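Local coordinates for fatty acid-binding protein TM_1468 (Thermotoga maritima, PDB 1VPV) that binds long-chain fatty acids such as palmitate and may take part in lipid transport or fatty acid metabolism, at residues Phe170-Tyr175 with Leu205-Gly210; Leu242-Val247 with Phe291-Leu296; Phe174-Phe179 with Pro286-Phe291; Thr22-Phe27 with Leu132-Ile137. All coordinates share one frame; numbering follows the deposited sequence.

Interaction 1 of 4, residues Phe170-Tyr175 with Leu205-Gly210; sequences FKAIFY and LHIENG. With PLM (palmitic acid), chain D.
L205 N donates to F174 O over 2.8 Å in a nearly straight bond, 171° at the hydrogen, and F174 N returns the pairing to L205 O at 3.0 Å. The two residues form a hydrogen-bonded pair of antiparallel strands, with I173 and H206 as the next, non-hydrogen-bonded pair. Beyond them A172 O accepts from I207 N and also meets the CA of H206. The pairing then opens, and a water fills in, accepting from A172 N at 2.8 Å and donating to I207 O. The F174 ring is layered between protein and lipid. L205 CB lies over one face, 4.1 Å from the ring centroid in a CH-pi contact, while carbon CC of palmitate sits over the centre of the other face, 3.7 Å above the plane. Further along the strand, A172 CB touches both I207 CG1, at 3.9 Å, and the terminal methyl carbon CG of palmitate. An alanine in place of F174 would probably open a gap between L205 and the alkyl chain, leaving both without the ring that separates them. Strand pairing and one water satisfy most of the backbone polarity here, which is consistent with an apolar wall facing the lipid.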
# COMPACT_ATOMS: atom_id res chain seq x y z
N PHE A 170 -3.62 8.58 -7.87
CA PHE A 170 -3.53 7.57 -6.79
C PHE A 170 -3.13 8.24 -5.47
O PHE A 170 -2.11 8.90 -5.41
CB PHE A 170 -2.53 6.48 -7.15
CG PHE A 170 -2.72 5.94 -8.55
CD1 PHE A 170 -3.78 5.11 -8.85
CD2 PHE A 170 -1.82 6.26 -9.55
CE1 PHE A 170 -3.94 4.62 -10.10
CE2 PHE A 170 -1.98 5.76 -10.82
CZ PHE A 170 -3.03 4.95 -11.10
N LYS A 171 -3.96 8.07 -4.45
CA LYS A 171 -3.78 8.72 -3.15
C LYS A 171 -3.80 7.69 -2.04
O LYS A 171 -4.44 6.64 -2.15
CB LYS A 171 -4.91 9.72 -2.94
CG LYS A 171 -5.06 10.69 -4.10
CD LYS A 171 -6.11 11.67 -3.82
CE LYS A 171 -6.24 12.65 -4.96
NZ LYS A 171 -5.00 13.47 -5.04
N ALA A 172 -3.07 8.00 -0.98
CA ALA A 172 -3.08 7.20 0.27
C ALA A 172 -3.36 8.15 1.44
O ALA A 172 -2.61 9.13 1.65
CB ALA A 172 -1.78 6.49 0.44
N ILE A 173 -4.46 7.90 2.14
CA ILE A 173 -5.00 8.78 3.19
C ILE A 173 -5.49 7.87 4.35
O ILE A 173 -6.24 6.91 4.13
CB ILE A 173 -6.16 9.62 2.62
CG1 ILE A 173 -5.65 10.49 1.44
CG2 ILE A 173 -6.81 10.49 3.70
CD1 ILE A 173 -6.72 11.26 0.69
N PHE A 174 -5.07 8.16 5.58
CA PHE A 174 -5.35 7.23 6.70
C PHE A 174 -5.25 7.93 8.05
O PHE A 174 -4.73 9.06 8.15
CB PHE A 174 -4.41 5.99 6.65
CG PHE A 174 -2.95 6.30 6.91
CD1 PHE A 174 -2.16 6.95 5.95
CD2 PHE A 174 -2.35 5.91 8.11
CE1 PHE A 174 -0.77 7.21 6.17
CE2 PHE A 174 -1.00 6.15 8.35
CZ PHE A 174 -0.20 6.82 7.38
N TYR A 175 -5.78 7.27 9.08
CA TYR A 175 -5.62 7.75 10.46
C TYR A 175 -5.21 6.65 11.37
O TYR A 175 -5.62 5.49 11.20
CB TYR A 175 -6.87 8.44 10.99
CG TYR A 175 -8.11 7.57 11.30
CD1 TYR A 175 -8.16 6.73 12.42
CD2 TYR A 175 -9.24 7.65 10.51
CE1 TYR A 175 -9.26 5.97 12.71
CE2 TYR A 175 -10.38 6.89 10.81
CZ TYR A 175 -10.38 6.08 11.90
OH TYR A 175 -11.48 5.35 12.19
N LEU A 205 -3.03 11.28 8.35
CA LEU A 205 -1.91 11.44 7.47
C LEU A 205 -2.30 11.19 6.02
O LEU A 205 -3.35 10.59 5.73
CB LEU A 205 -0.76 10.51 7.86
CG LEU A 205 -0.22 10.59 9.31
CD1 LEU A 205 -1.00 9.72 10.29
CD2 LEU A 205 1.21 10.18 9.35
N HIS A 206 -1.45 11.68 5.12
CA HIS A 206 -1.47 11.27 3.72
C HIS A 206 -0.05 11.19 3.23
O HIS A 206 0.89 11.49 3.95
CB HIS A 206 -2.28 12.22 2.84
CG HIS A 206 -1.71 13.59 2.73
ND1 HIS A 206 -1.50 14.21 1.52
CD2 HIS A 206 -1.29 14.47 3.68
CE1 HIS A 206 -0.98 15.41 1.73
NE2 HIS A 206 -0.85 15.60 3.03
N ILE A 207 0.08 10.74 1.99
CA ILE A 207 1.36 10.64 1.33
C ILE A 207 1.42 11.66 0.22
O ILE A 207 0.54 11.69 -0.61
CB ILE A 207 1.51 9.26 0.73
CG1 ILE A 207 1.37 8.24 1.86
CG2 ILE A 207 2.85 9.18 -0.02
CD1 ILE A 207 2.00 6.89 1.59
N GLU A 208 2.49 12.42 0.18
CA GLU A 208 2.65 13.52 -0.76
C GLU A 208 4.11 13.51 -1.16
O GLU A 208 4.98 13.63 -0.30
CB GLU A 208 2.26 14.84 -0.08
CG GLU A 208 2.58 16.16 -0.85
CD GLU A 208 1.57 17.25 -0.50
OE1 GLU A 208 0.49 17.28 -1.16
OE2 GLU A 208 1.83 18.06 0.44
N ASN A 209 4.38 13.33 -2.46
CA ASN A 209 5.73 13.20 -2.98
C ASN A 209 6.56 12.09 -2.35
O ASN A 209 7.77 12.27 -2.11
CB ASN A 209 6.47 14.53 -2.79
CG ASN A 209 5.80 15.66 -3.53
OD1 ASN A 209 5.66 16.76 -3.00
ND2 ASN A 209 5.35 15.39 -4.76
N GLY A 210 5.91 10.96 -2.01
CA GLY A 210 6.61 9.82 -1.44
C GLY A 210 6.86 9.91 0.04
O GLY A 210 7.43 8.99 0.62
C1 PLM D . 11.19 -1.29 5.26
O1 PLM D . 11.96 -1.14 4.27
O2 PLM D . 11.63 -1.69 6.39
C2 PLM D . 9.72 -1.02 5.05
C3 PLM D . 9.32 0.33 5.63
C4 PLM D . 7.81 0.51 5.53
C5 PLM D . 7.43 1.84 6.18
C6 PLM D . 5.95 2.09 6.14
C7 PLM D . 5.57 3.44 6.72
C8 PLM D . 4.08 3.50 7.04
C9 PLM D . 3.25 3.66 5.79
CA PLM D . 1.76 3.63 6.08
CB PLM D . 0.96 3.94 4.83
CC PLM D . -0.52 3.63 5.05
CD PLM D . -1.40 4.09 3.87
CE PLM D . -2.83 3.58 3.98
CF PLM D . -3.74 4.18 2.93
CG PLM D . -3.68 3.42 1.60
O HOH W 1 -1.74 10.49 -1.21

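Interaction 2 of 4, residues Leu242-Val247 with Phe291-Leu296; sequences LRVIGV and FGIEVL. With PLM (palmitic acid), chain D.
R243 presents the edge of its guanidinium to E294, whose OE1 lies in the guanidinium plane and takes hydrogen bonds from both NE and NH2, each 2.8 Å long. The two flat groups are turned 60° apart: NE meets OE1 from above the carboxylate plane, whereas NH2 meets the syn lone pair of OE1. A third flat group, the F291 ring, has I293 CD1 of its own strand over the centre of one face. These residues sit on antiparallel neighbours in a six-stranded mixed sheet of the DegV fold, paired through five successive residues from L242–V295 to G246–F291. The side chains of R243 and E294 run alongside each other, and a bend at chi3 of R243 (-64°) carries NE toward OE1. L296 crosses R243 at about a right angle, with its CD1 3.7 Å from R243 CG. Both charges have further mates, R243 NH1 with E146 and E294 OE2 with R164, so the bridge belongs to a small ionic network that probably favours the charged forms. On the reverse face the contact is purely apolar. V244 CG2 meets I293 CD1 at 3.7 Å, and L242 CD2 reaches CG2 of both I293 and V295. Helix 252-263 packs against V244 and F291 there. Where the strands approach the lipid, G292 N lies 3.5 Å from the methyl carbon CG of palmitate.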
# COMPACT_ATOMS: atom_id res chain seq x y z
N LEU A 242 -14.55 7.32 -8.54
CA LEU A 242 -13.42 6.77 -7.83
C LEU A 242 -13.42 5.24 -7.86
O LEU A 242 -14.47 4.63 -7.94
CB LEU A 242 -13.51 7.18 -6.37
CG LEU A 242 -13.58 8.62 -5.91
CD1 LEU A 242 -13.46 8.62 -4.40
CD2 LEU A 242 -12.46 9.48 -6.55
N ARG A 243 -12.24 4.64 -7.76
CA ARG A 243 -12.13 3.24 -7.29
C ARG A 243 -11.29 3.25 -6.01
O ARG A 243 -10.42 4.09 -5.85
CB ARG A 243 -11.52 2.33 -8.34
CG ARG A 243 -12.37 2.19 -9.59
CD ARG A 243 -11.95 1.00 -10.47
NE ARG A 243 -10.59 1.20 -10.99
CZ ARG A 243 -10.04 0.50 -11.99
NH1 ARG A 243 -10.73 -0.44 -12.60
NH2 ARG A 243 -8.80 0.76 -12.41
N VAL A 244 -11.54 2.30 -5.11
CA VAL A 244 -11.06 2.39 -3.72
C VAL A 244 -10.68 1.02 -3.13
O VAL A 244 -11.40 0.03 -3.32
CB VAL A 244 -12.17 2.96 -2.81
CG1 VAL A 244 -11.67 3.18 -1.40
CG2 VAL A 244 -12.70 4.25 -3.38
N ILE A 245 -9.57 0.99 -2.41
CA ILE A 245 -9.27 -0.11 -1.50
C ILE A 245 -9.32 0.47 -0.10
O ILE A 245 -8.53 1.31 0.23
CB ILE A 245 -7.88 -0.70 -1.79
CG1 ILE A 245 -7.82 -1.20 -3.23
CG2 ILE A 245 -7.54 -1.86 -0.82
CD1 ILE A 245 -6.46 -1.84 -3.59
N GLY A 246 -10.27 0.03 0.71
CA GLY A 246 -10.27 0.33 2.13
C GLY A 246 -9.26 -0.55 2.85
O GLY A 246 -9.23 -1.79 2.64
N VAL A 247 -8.40 0.08 3.65
CA VAL A 247 -7.40 -0.68 4.42
C VAL A 247 -7.58 -0.51 5.89
O VAL A 247 -8.10 0.50 6.37
CB VAL A 247 -5.93 -0.33 4.05
CG1 VAL A 247 -5.65 -0.67 2.59
CG2 VAL A 247 -5.65 1.12 4.34
N PHE A 291 -7.77 4.70 3.28
CA PHE A 291 -8.03 4.20 1.96
C PHE A 291 -7.00 4.60 0.94
O PHE A 291 -6.37 5.66 1.05
CB PHE A 291 -9.45 4.50 1.48
CG PHE A 291 -9.96 5.90 1.74
CD1 PHE A 291 -9.14 7.01 1.76
CD2 PHE A 291 -11.32 6.11 1.87
CE1 PHE A 291 -9.67 8.26 1.97
CE2 PHE A 291 -11.84 7.37 2.09
CZ PHE A 291 -11.03 8.44 2.14
N GLY A 292 -6.80 3.70 -0.04
CA GLY A 292 -6.11 4.01 -1.28
C GLY A 292 -7.20 4.39 -2.25
O GLY A 292 -8.18 3.66 -2.37
N ILE A 293 -7.05 5.53 -2.92
CA ILE A 293 -8.04 6.04 -3.83
C ILE A 293 -7.45 6.19 -5.23
O ILE A 293 -6.34 6.68 -5.37
CB ILE A 293 -8.52 7.45 -3.38
CG1 ILE A 293 -9.13 7.43 -1.97
CG2 ILE A 293 -9.45 8.04 -4.38
CD1 ILE A 293 -10.48 6.86 -1.87
N GLU A 294 -8.21 5.75 -6.25
CA GLU A 294 -7.97 6.03 -7.67
C GLU A 294 -9.06 6.93 -8.21
O GLU A 294 -10.24 6.55 -8.24
CB GLU A 294 -7.94 4.76 -8.52
CG GLU A 294 -7.86 5.05 -10.06
CD GLU A 294 -8.10 3.81 -10.96
OE1 GLU A 294 -8.35 2.71 -10.40
OE2 GLU A 294 -8.04 3.94 -12.22
N VAL A 295 -8.67 8.10 -8.68
CA VAL A 295 -9.60 8.99 -9.36
C VAL A 295 -9.66 8.58 -10.85
O VAL A 295 -8.65 8.60 -11.54
CB VAL A 295 -9.16 10.47 -9.23
CG1 VAL A 295 -10.19 11.43 -9.82
CG2 VAL A 295 -8.91 10.82 -7.77
N LEU A 296 -10.84 8.19 -11.30
CA LEU A 296 -11.08 7.91 -12.72
C LEU A 296 -11.49 9.14 -13.50
O LEU A 296 -11.14 9.29 -14.65
CB LEU A 296 -12.20 6.89 -12.85
CG LEU A 296 -11.97 5.58 -12.11
CD1 LEU A 296 -13.26 4.79 -12.04
CD2 LEU A 296 -10.90 4.79 -12.81
C1 PLM D . 11.19 -1.29 5.26
O1 PLM D . 11.96 -1.14 4.27
O2 PLM D . 11.63 -1.69 6.39
C2 PLM D . 9.72 -1.02 5.05
C3 PLM D . 9.32 0.33 5.63
C4 PLM D . 7.81 0.51 5.53
C5 PLM D . 7.43 1.84 6.18
C6 PLM D . 5.95 2.09 6.14
C7 PLM D . 5.57 3.44 6.72
C8 PLM D . 4.08 3.50 7.04
C9 PLM D . 3.25 3.66 5.79
CA PLM D . 1.76 3.63 6.08
CB PLM D . 0.96 3.94 4.83
CC PLM D . -0.52 3.63 5.05
CD PLM D . -1.40 4.09 3.87
CE PLM D . -2.83 3.58 3.98
CF PLM D . -3.74 4.18 2.93
CG PLM D . -3.68 3.42 1.60

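Interaction 3 of 4, residues Phe174-Phe179 with Pro286-Phe291; sequences FYVSNF and PGTVGF. With PLM (palmitic acid), chain D.
F174 and G290 come together so closely that their CA atoms are 3.7 Å apart and F174 CB rests 3.6 Å from G290 CA. A side chain at G290 would run into F174 CB, which explains why a residue without one suits this non-hydrogen-bonded antiparallel pair. Beside it, Y175 and V289 exchange two backbone hydrogen bonds, Y175 N to V289 O at 2.9 Å and V289 N to Y175 O at 3.2 Å. Their side chains lie next to each other and point the same way. V289 CB stands 3.8 Å above the Y175 ring, displaced toward the rim, and makes a CH-pi contact. T288, just before the strand, packs on the F174 side. Its CG2, anti to the backbone N, touches Y175 O at 3.3 Å and also meets F174 CD2, while its OG1 packs against V176 CG1 and is hydrogen-bonded to G285 O. Past V176 the fit slackens. S177, G287 and P286 are all partly exposed, and S177 OG comes no nearer to P286 O than 4.3 Å. A phosphate ion, probably from the crystallisation liquor, lies about 4 Å from the S177 side chain. In the fold, these two strands occupy the middle of the sheet between strands 201-208 and 241-248, with Y175 packed on helix 220-232 and V289 on helix 252-263.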
# COMPACT_ATOMS: atom_id res chain seq x y z
N PHE A 174 -5.07 8.16 5.58
CA PHE A 174 -5.35 7.23 6.70
C PHE A 174 -5.25 7.93 8.05
O PHE A 174 -4.73 9.06 8.15
CB PHE A 174 -4.41 5.99 6.65
CG PHE A 174 -2.95 6.30 6.91
CD1 PHE A 174 -2.16 6.95 5.95
CD2 PHE A 174 -2.35 5.91 8.11
CE1 PHE A 174 -0.77 7.21 6.17
CE2 PHE A 174 -1.00 6.15 8.35
CZ PHE A 174 -0.20 6.82 7.38
N TYR A 175 -5.78 7.27 9.08
CA TYR A 175 -5.62 7.75 10.46
C TYR A 175 -5.21 6.65 11.37
O TYR A 175 -5.62 5.49 11.20
CB TYR A 175 -6.87 8.44 10.99
CG TYR A 175 -8.11 7.57 11.30
CD1 TYR A 175 -8.16 6.73 12.42
CD2 TYR A 175 -9.24 7.65 10.51
CE1 TYR A 175 -9.26 5.97 12.71
CE2 TYR A 175 -10.38 6.89 10.81
CZ TYR A 175 -10.38 6.08 11.90
OH TYR A 175 -11.48 5.35 12.19
N VAL A 176 -4.39 7.02 12.35
CA VAL A 176 -3.95 6.14 13.41
C VAL A 176 -4.49 6.68 14.72
O VAL A 176 -4.87 7.85 14.81
CB VAL A 176 -2.40 6.06 13.46
CG1 VAL A 176 -1.85 5.49 12.16
CG2 VAL A 176 -1.79 7.42 13.76
N SER A 177 -4.53 5.84 15.75
CA SER A 177 -4.97 6.29 17.06
C SER A 177 -3.81 6.46 18.04
O SER A 177 -3.96 7.13 19.08
CB SER A 177 -6.00 5.32 17.63
OG SER A 177 -5.39 4.06 17.83
N ASN A 178 -2.65 5.92 17.72
CA ASN A 178 -1.50 6.01 18.60
C ASN A 178 -0.24 6.30 17.80
O ASN A 178 0.42 5.38 17.25
CB ASN A 178 -1.38 4.74 19.47
CG ASN A 178 -0.13 4.75 20.30
OD1 ASN A 178 0.67 5.68 20.18
ND2 ASN A 178 0.05 3.76 21.13
N PHE A 179 0.13 7.57 17.79
CA PHE A 179 1.19 8.07 16.87
C PHE A 179 2.55 7.49 17.13
O PHE A 179 3.42 7.56 16.28
CB PHE A 179 1.33 9.59 16.99
CG PHE A 179 2.03 10.25 15.84
CD1 PHE A 179 1.59 10.07 14.54
CD2 PHE A 179 3.10 11.12 16.07
CE1 PHE A 179 2.24 10.72 13.45
CE2 PHE A 179 3.73 11.79 15.00
CZ PHE A 179 3.31 11.57 13.70
N PRO A 286 -2.11 -1.16 15.46
CA PRO A 286 -3.43 -1.75 15.29
C PRO A 286 -4.48 -0.69 15.52
O PRO A 286 -4.21 0.26 16.26
CB PRO A 286 -3.51 -2.81 16.41
CG PRO A 286 -2.12 -2.98 16.92
CD PRO A 286 -1.39 -1.72 16.62
N GLY A 287 -5.64 -0.86 14.89
CA GLY A 287 -6.73 0.11 14.94
C GLY A 287 -6.79 0.99 13.70
O GLY A 287 -7.84 1.51 13.37
N THR A 288 -5.67 1.12 12.99
CA THR A 288 -5.55 2.04 11.86
C THR A 288 -6.58 1.80 10.73
O THR A 288 -6.92 0.67 10.43
CB THR A 288 -4.12 1.97 11.30
OG1 THR A 288 -3.19 2.39 12.33
CG2 THR A 288 -3.93 2.85 10.02
N VAL A 289 -7.05 2.89 10.12
CA VAL A 289 -8.05 2.84 9.06
C VAL A 289 -7.69 3.86 7.96
O VAL A 289 -7.32 5.01 8.23
CB VAL A 289 -9.47 3.13 9.63
CG1 VAL A 289 -10.46 3.57 8.56
CG2 VAL A 289 -9.99 1.93 10.32
N GLY A 290 -7.79 3.44 6.71
CA GLY A 290 -7.45 4.35 5.64
C GLY A 290 -8.04 3.91 4.33
O GLY A 290 -8.72 2.87 4.25
N PHE A 291 -7.77 4.70 3.28
CA PHE A 291 -8.03 4.20 1.96
C PHE A 291 -7.00 4.60 0.94
O PHE A 291 -6.37 5.66 1.05
CB PHE A 291 -9.45 4.50 1.48
CG PHE A 291 -9.96 5.90 1.74
CD1 PHE A 291 -9.14 7.01 1.76
CD2 PHE A 291 -11.32 6.11 1.87
CE1 PHE A 291 -9.67 8.26 1.97
CE2 PHE A 291 -11.84 7.37 2.09
CZ PHE A 291 -11.03 8.44 2.14
C1 PLM D . 11.19 -1.29 5.26
O1 PLM D . 11.96 -1.14 4.27
O2 PLM D . 11.63 -1.69 6.39
C2 PLM D . 9.72 -1.02 5.05
C3 PLM D . 9.32 0.33 5.63
C4 PLM D . 7.81 0.51 5.53
C5 PLM D . 7.43 1.84 6.18
C6 PLM D . 5.95 2.09 6.14
C7 PLM D . 5.57 3.44 6.72
C8 PLM D . 4.08 3.50 7.04
C9 PLM D . 3.25 3.66 5.79
CA PLM D . 1.76 3.63 6.08
CB PLM D . 0.96 3.94 4.83
CC PLM D . -0.52 3.63 5.05
CD PLM D . -1.40 4.09 3.87
CE PLM D . -2.83 3.58 3.98
CF PLM D . -3.74 4.18 2.93
CG PLM D . -3.68 3.42 1.60

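Interaction 4 of 4, residues Thr22-Phe27 with Leu132-Ile137; sequences TADVPF and LASGAI. With PLM (palmitic acid), chain D.
S134 OG donates to D24 OD2 over 2.6 Å, reaching the oxygen on its anti side and 20° out of the carboxylate plane. The hydroxyl is put there by chi1 of S134, 178°, which sets OG anti to the backbone N. The second oxygen of this buried carboxylate, OD1, accepts from G277 N, and the backbone O of D24 takes a bond from S274 OG, so each of these oxygens has a donor. S134 O accepts from I137 N at 3.0 Å across a short 3-10 turn. The approach of S134 N to T22 O is at best a weak bond, and the position of that oxygen is doubtful. Apolar contact completes the join, with A23 CB 3.5 Å from I137 CG2. An alanine at D24 would probably leave S134 OG and G277 N without their acceptors and the hydroxyl more able to turn. S134 CB in turn lies 3.6 Å from palmitate carbon CD, so D24 probably helps position a residue that lines the lipid. Both segments are loops following parallel strands, 15-20 and 125-129, and such loops at C-terminal strand ends commonly form the ligand site of alpha/beta folds, as 132-137 does here, with 22-27 close by.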
# COMPACT_ATOMS: atom_id res chain seq x y z
N THR A 22 4.24 -4.55 1.56
CA THR A 22 3.70 -3.27 2.01
C THR A 22 2.61 -2.69 1.09
O THR A 22 2.03 -1.69 1.43
CB THR A 22 4.80 -2.18 2.15
OG1 THR A 22 5.18 -1.69 0.87
CG2 THR A 22 6.00 -2.75 2.82
N ALA A 23 2.37 -3.31 -0.06
CA ALA A 23 1.23 -2.97 -0.91
C ALA A 23 -0.14 -3.42 -0.35
O ALA A 23 -1.18 -2.92 -0.83
CB ALA A 23 1.41 -3.53 -2.35
N ASP A 24 -0.13 -4.35 0.61
CA ASP A 24 -1.36 -4.84 1.24
C ASP A 24 -2.39 -5.18 0.15
O ASP A 24 -3.54 -4.73 0.20
CB ASP A 24 -1.93 -3.79 2.20
CG ASP A 24 -0.98 -3.42 3.32
OD1 ASP A 24 -0.12 -4.25 3.69
OD2 ASP A 24 -1.11 -2.28 3.87
N VAL A 25 -1.95 -5.94 -0.84
CA VAL A 25 -2.76 -6.28 -2.00
C VAL A 25 -3.94 -7.17 -1.62
O VAL A 25 -3.77 -8.13 -0.84
CB VAL A 25 -1.89 -6.96 -3.14
CG1 VAL A 25 -1.40 -8.35 -2.71
CG2 VAL A 25 -2.68 -7.04 -4.46
N PRO A 26 -5.16 -6.85 -2.13
CA PRO A 26 -6.32 -7.68 -1.75
C PRO A 26 -6.10 -9.13 -2.12
O PRO A 26 -5.51 -9.40 -3.17
CB PRO A 26 -7.47 -7.07 -2.54
CG PRO A 26 -7.00 -5.62 -2.80
CD PRO A 26 -5.53 -5.76 -3.04
N PHE A 27 -6.51 -10.07 -1.27
CA PHE A 27 -6.11 -11.46 -1.52
C PHE A 27 -6.53 -11.93 -2.90
O PHE A 27 -5.75 -12.58 -3.58
CB PHE A 27 -6.61 -12.42 -0.40
CG PHE A 27 -6.05 -12.06 0.95
CD1 PHE A 27 -4.67 -12.14 1.18
CD2 PHE A 27 -6.86 -11.56 1.95
CE1 PHE A 27 -4.13 -11.74 2.40
CE2 PHE A 27 -6.32 -11.19 3.20
CZ PHE A 27 -4.96 -11.28 3.41
N LEU A 132 4.19 5.59 -3.12
CA LEU A 132 3.06 5.33 -2.26
C LEU A 132 3.39 4.20 -1.33
O LEU A 132 4.56 3.84 -1.13
CB LEU A 132 1.81 5.06 -3.08
CG LEU A 132 1.40 6.25 -3.98
CD1 LEU A 132 0.47 5.75 -5.04
CD2 LEU A 132 0.80 7.38 -3.18
N ALA A 133 2.34 3.70 -0.68
CA ALA A 133 2.46 2.56 0.20
C ALA A 133 1.06 2.02 0.47
O ALA A 133 0.07 2.74 0.23
CB ALA A 133 3.14 2.93 1.45
N SER A 134 1.00 0.76 0.92
CA SER A 134 -0.20 0.08 1.38
C SER A 134 -1.21 0.05 0.27
O SER A 134 -0.81 -0.11 -0.88
CB SER A 134 -0.74 0.72 2.64
OG SER A 134 -1.95 0.08 3.06
N GLY A 135 -2.51 0.18 0.61
CA GLY A 135 -3.62 -0.08 -0.36
C GLY A 135 -3.64 0.83 -1.59
O GLY A 135 -4.43 0.63 -2.52
N ALA A 136 -2.83 1.87 -1.61
CA ALA A 136 -2.77 2.68 -2.81
C ALA A 136 -1.96 2.00 -3.92
O ALA A 136 -2.22 2.24 -5.07
CB ALA A 136 -2.23 4.03 -2.51
N ILE A 137 -1.00 1.15 -3.57
CA ILE A 137 -0.08 0.56 -4.56
C ILE A 137 -0.74 -0.39 -5.55
O ILE A 137 -0.38 -0.40 -6.73
CB ILE A 137 1.12 -0.15 -3.90
CG1 ILE A 137 2.14 0.89 -3.42
CG2 ILE A 137 1.83 -1.15 -4.89
CD1 ILE A 137 3.05 0.37 -2.34
C1 PLM D . 11.19 -1.29 5.26
O1 PLM D . 11.96 -1.14 4.27
O2 PLM D . 11.63 -1.69 6.39
C2 PLM D . 9.72 -1.02 5.05
C3 PLM D . 9.32 0.33 5.63
C4 PLM D . 7.81 0.51 5.53
C5 PLM D . 7.43 1.84 6.18
C6 PLM D . 5.95 2.09 6.14
C7 PLM D . 5.57 3.44 6.72
C8 PLM D . 4.08 3.50 7.04
C9 PLM D . 3.25 3.66 5.79
CA PLM D . 1.76 3.63 6.08
CB PLM D . 0.96 3.94 4.83
CC PLM D . -0.52 3.63 5.05
CD PLM D . -1.40 4.09 3.87
CE PLM D . -2.83 3.58 3.98
CF PLM D . -3.74 4.18 2.93
CG PLM D . -3.68 3.42 1.60

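How the interactions relate
All four contacts are largely buried, and all touch the same palmitate, but they do so from different parts of the fold. Interactions 1, 2 and 3 belong to one sheet. Interactions 1 and 3 use opposite edges of strand 170-176, and interactions 2 and 3 share strand 289-295, so three pairings join four consecutive strands. Interaction 4 joins loops of the other sheet's strands near the centre of the chain, and packs against interactions 1 and 2. Chemistry follows place: interaction 1 adds aromatic and aliphatic contacts with the lipid to its backbone pairing, interaction 2 adds an ionic pair, interaction 3 slackens into a partly exposed turn, and interaction 4 depends on a buried carboxylate.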